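Local coordinates for vacuolar protein sorting-associated protein 53 (Saccharomyces cerevisiae, PDB 3NS4), which serves as a GARP tethering-complex subunit in retrograde transport from endosomes to the late Golgi, this piece being the C-terminal domain of the subunit, at residues A[146-152]-A[171-175]. The protein carries 2 engineered substitutions. Residues are numbered along the deposited sequence; the frame is centred on the assembly and turned at random.
Sequences NPDSAVW and MWSAY. Engineered in segment 171-175: Met171 (natural residue Leu).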
loop_
_atom_site.group_PDB
_atom_site.type_symbol
_atom_site.label_atom_id
_atom_site.label_comp_id
_atom_site.label_asym_id
_atom_site.label_seq_id
_atom_site.Cartn_x
_atom_site.Cartn_y
_atom_site.Cartn_z
ATOM N N ASN A 146 2.434 5.174 -11.569
ATOM C CA ASN A 146 1.304 5.897 -11.009
ATOM C C ASN A 146 1.557 7.427 -10.915
ATOM O O ASN A 146 2.409 7.884 -10.146
ATOM C CB ASN A 146 0.982 5.291 -9.642
ATOM C CG ASN A 146 -0.398 5.606 -9.183
ATOM O OD1 ASN A 146 -0.962 6.636 -9.532
ATOM N ND2 ASN A 146 -0.963 4.709 -8.385
ATOM N N PRO A 147 0.793 8.216 -11.684
ATOM C CA PRO A 147 0.986 9.679 -11.762
ATOM C C PRO A 147 0.377 10.429 -10.604
ATOM O O PRO A 147 0.530 11.627 -10.475
ATOM C CB PRO A 147 0.247 10.070 -13.057
ATOM C CG PRO A 147 -0.229 8.764 -13.681
ATOM C CD PRO A 147 -0.306 7.770 -12.561
ATOM N N ASP A 148 -0.313 9.723 -9.742
ATOM C CA ASP A 148 -0.959 10.392 -8.650
ATOM C C ASP A 148 0.036 10.867 -7.588
ATOM O O ASP A 148 0.855 10.070 -6.999
ATOM C CB ASP A 148 -2.031 9.493 -8.074
ATOM C CG ASP A 148 -2.922 10.217 -7.152
ATOM O OD1 ASP A 148 -2.485 10.471 -5.994
ATOM O OD2 ASP A 148 -4.060 10.515 -7.599
ATOM N N SER A 149 -0.059 12.178 -7.372
ATOM C CA SER A 149 0.763 12.895 -6.419
ATOM C C SER A 149 0.357 12.681 -4.974
ATOM O O SER A 149 1.231 12.684 -4.098
ATOM C CB SER A 149 0.762 14.378 -6.734
ATOM O OG SER A 149 -0.550 14.868 -6.627
ATOM N N ALA A 150 -0.937 12.521 -4.693
ATOM C CA ALA A 150 -1.330 12.249 -3.306
ATOM C C ALA A 150 -0.770 10.875 -2.846
ATOM O O ALA A 150 -0.212 10.752 -1.741
ATOM C CB ALA A 150 -2.821 12.302 -3.143
ATOM N N VAL A 151 -0.886 9.860 -3.707
ATOM C CA VAL A 151 -0.377 8.534 -3.400
ATOM C C VAL A 151 1.129 8.645 -3.171
ATOM O O VAL A 151 1.698 8.161 -2.169
ATOM C CB VAL A 151 -0.696 7.561 -4.558
ATOM C CG1 VAL A 151 0.128 6.295 -4.492
ATOM C CG2 VAL A 151 -2.165 7.213 -4.569
ATOM N N TRP A 152 1.772 9.342 -4.084
ATOM C CA TRP A 152 3.196 9.490 -3.984
ATOM C C TRP A 152 3.610 10.045 -2.638
ATOM O O TRP A 152 4.600 9.615 -2.030
ATOM C CB TRP A 152 3.630 10.424 -5.069
ATOM C CG TRP A 152 5.059 10.567 -5.133
ATOM C CD1 TRP A 152 5.940 9.763 -5.787
ATOM C CD2 TRP A 152 5.814 11.618 -4.544
ATOM N NE1 TRP A 152 7.231 10.260 -5.642
ATOM C CE2 TRP A 152 7.176 11.400 -4.884
ATOM C CE3 TRP A 152 5.472 12.734 -3.763
ATOM C CZ2 TRP A 152 8.198 12.242 -4.453
ATOM C CZ3 TRP A 152 6.488 13.588 -3.345
ATOM C CH2 TRP A 152 7.840 13.330 -3.691
HETATM N N MSE A 171 12.971 15.494 -3.491
HETATM C CA MSE A 171 12.444 14.215 -3.892
HETATM C C MSE A 171 11.457 14.352 -5.017
HETATM O O MSE A 171 11.449 13.570 -5.972
HETATM C CB MSE A 171 11.766 13.542 -2.694
HETATM C CG MSE A 171 12.710 13.057 -1.601
HETATM SE SE MSE A 171 14.210 11.945 -2.257
HETATM C CE MSE A 171 13.314 10.974 -3.710
ATOM N N TRP A 172 10.624 15.362 -4.876
ATOM C CA TRP A 172 9.552 15.608 -5.784
ATOM C C TRP A 172 9.990 16.022 -7.173
ATOM O O TRP A 172 9.369 15.667 -8.176
ATOM C CB TRP A 172 8.677 16.694 -5.183
ATOM C CG TRP A 172 7.773 17.263 -6.168
ATOM C CD1 TRP A 172 7.924 18.444 -6.819
ATOM C CD2 TRP A 172 6.591 16.656 -6.682
ATOM N NE1 TRP A 172 6.887 18.631 -7.702
ATOM C CE2 TRP A 172 6.054 17.547 -7.642
ATOM C CE3 TRP A 172 5.932 15.450 -6.423
ATOM C CZ2 TRP A 172 4.877 17.277 -8.343
ATOM C CZ3 TRP A 172 4.758 15.180 -7.107
ATOM C CH2 TRP A 172 4.238 16.096 -8.063
ATOM N N SER A 173 11.052 16.804 -7.229
ATOM C CA SER A 173 11.536 17.293 -8.490
ATOM C C SER A 173 11.783 16.170 -9.432
ATOM O O SER A 173 11.414 16.264 -10.592
ATOM C CB SER A 173 12.837 18.080 -8.335
ATOM O OG SER A 173 13.455 18.275 -9.605
ATOM N N ALA A 174 12.420 15.109 -8.954
ATOM C CA ALA A 174 12.755 14.012 -9.864
ATOM C C ALA A 174 11.481 13.379 -10.374
ATOM O O ALA A 174 11.337 13.154 -11.585
ATOM C CB ALA A 174 13.675 12.998 -9.223
ATOM N N TYR A 175 10.542 13.164 -9.455
ATOM C CA TYR A 175 9.260 12.585 -9.801
ATOM C C TYR A 175 8.504 13.432 -10.822
ATOM O O TYR A 175 8.101 12.944 -11.902
ATOM C CB TYR A 175 8.416 12.458 -8.560
ATOM C CG TYR A 175 7.058 11.895 -8.834
ATOM C CD1 TYR A 175 6.859 10.518 -8.937
ATOM C CD2 TYR A 175 5.962 12.731 -8.965
ATOM C CE1 TYR A 175 5.585 9.980 -9.165
ATOM C CE2 TYR A 175 4.690 12.211 -9.204
ATOM C CZ TYR A 175 4.506 10.838 -9.306
ATOM O OH TYR A 175 3.247 10.339 -9.560
#
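Asn146 O receives the hydroxyl of Tyr175 across the contact: OH donates to it over 2.7 Å, approaching in the carbonyl plane where a lone pair of the oxygen points. Asn146 O lies at the edge of the phenol ring, near its plane. A tyrosine suits this place because its long, flat side chain, with CG anti to the backbone N (chi1 179°), reaches from its own helix to the turn before helix 149-159 while leaving a ring face for Trp152. That turn is shaped by two side chains. Asn146 OD1 accepts from Asp148 N in an Asx turn, and its ND2 bonds to Asp193 O; Asp148, the N-cap, accepts from Val151 N with OD1 at 2.9 Å, while its OD2 forms a salt bridge with Arg192.

Against one face of the phenol lies the indole of Trp152, whose five-membered ring is inclined at 34° to the Tyr175 ring, with NE1 3.3 Å from Tyr175 CD1. Trp172 covers the same indole face further along, its edge directed at the Trp152 six-membered ring in an edge-to-face pair, planes at 73° and CE3 3.6 Å from Trp152 CZ3. A broad bicyclic side chain suits this place because it meets both rings at once; Trp152 CH2 lies 3.5 Å from Trp172 CA. Were Trp152 replaced by an alanine, a gap between the helices would probably open, the face of Tyr175 and the edge of Trp172 losing their shared partner. Ser149 is small enough to let its CB rest near Trp172, and its OG bonds to Leu227 O. Engineered Met171, a selenomethionine, adds its CB beside Trp152 CH2.

The aromatic cluster thus joins the first turn of helix 149-159 to the later part of helix 165-178, and helix 132-142 packs alongside, with Tyr139 edge-to-face to Trp152 and Tyr135 touching Met171.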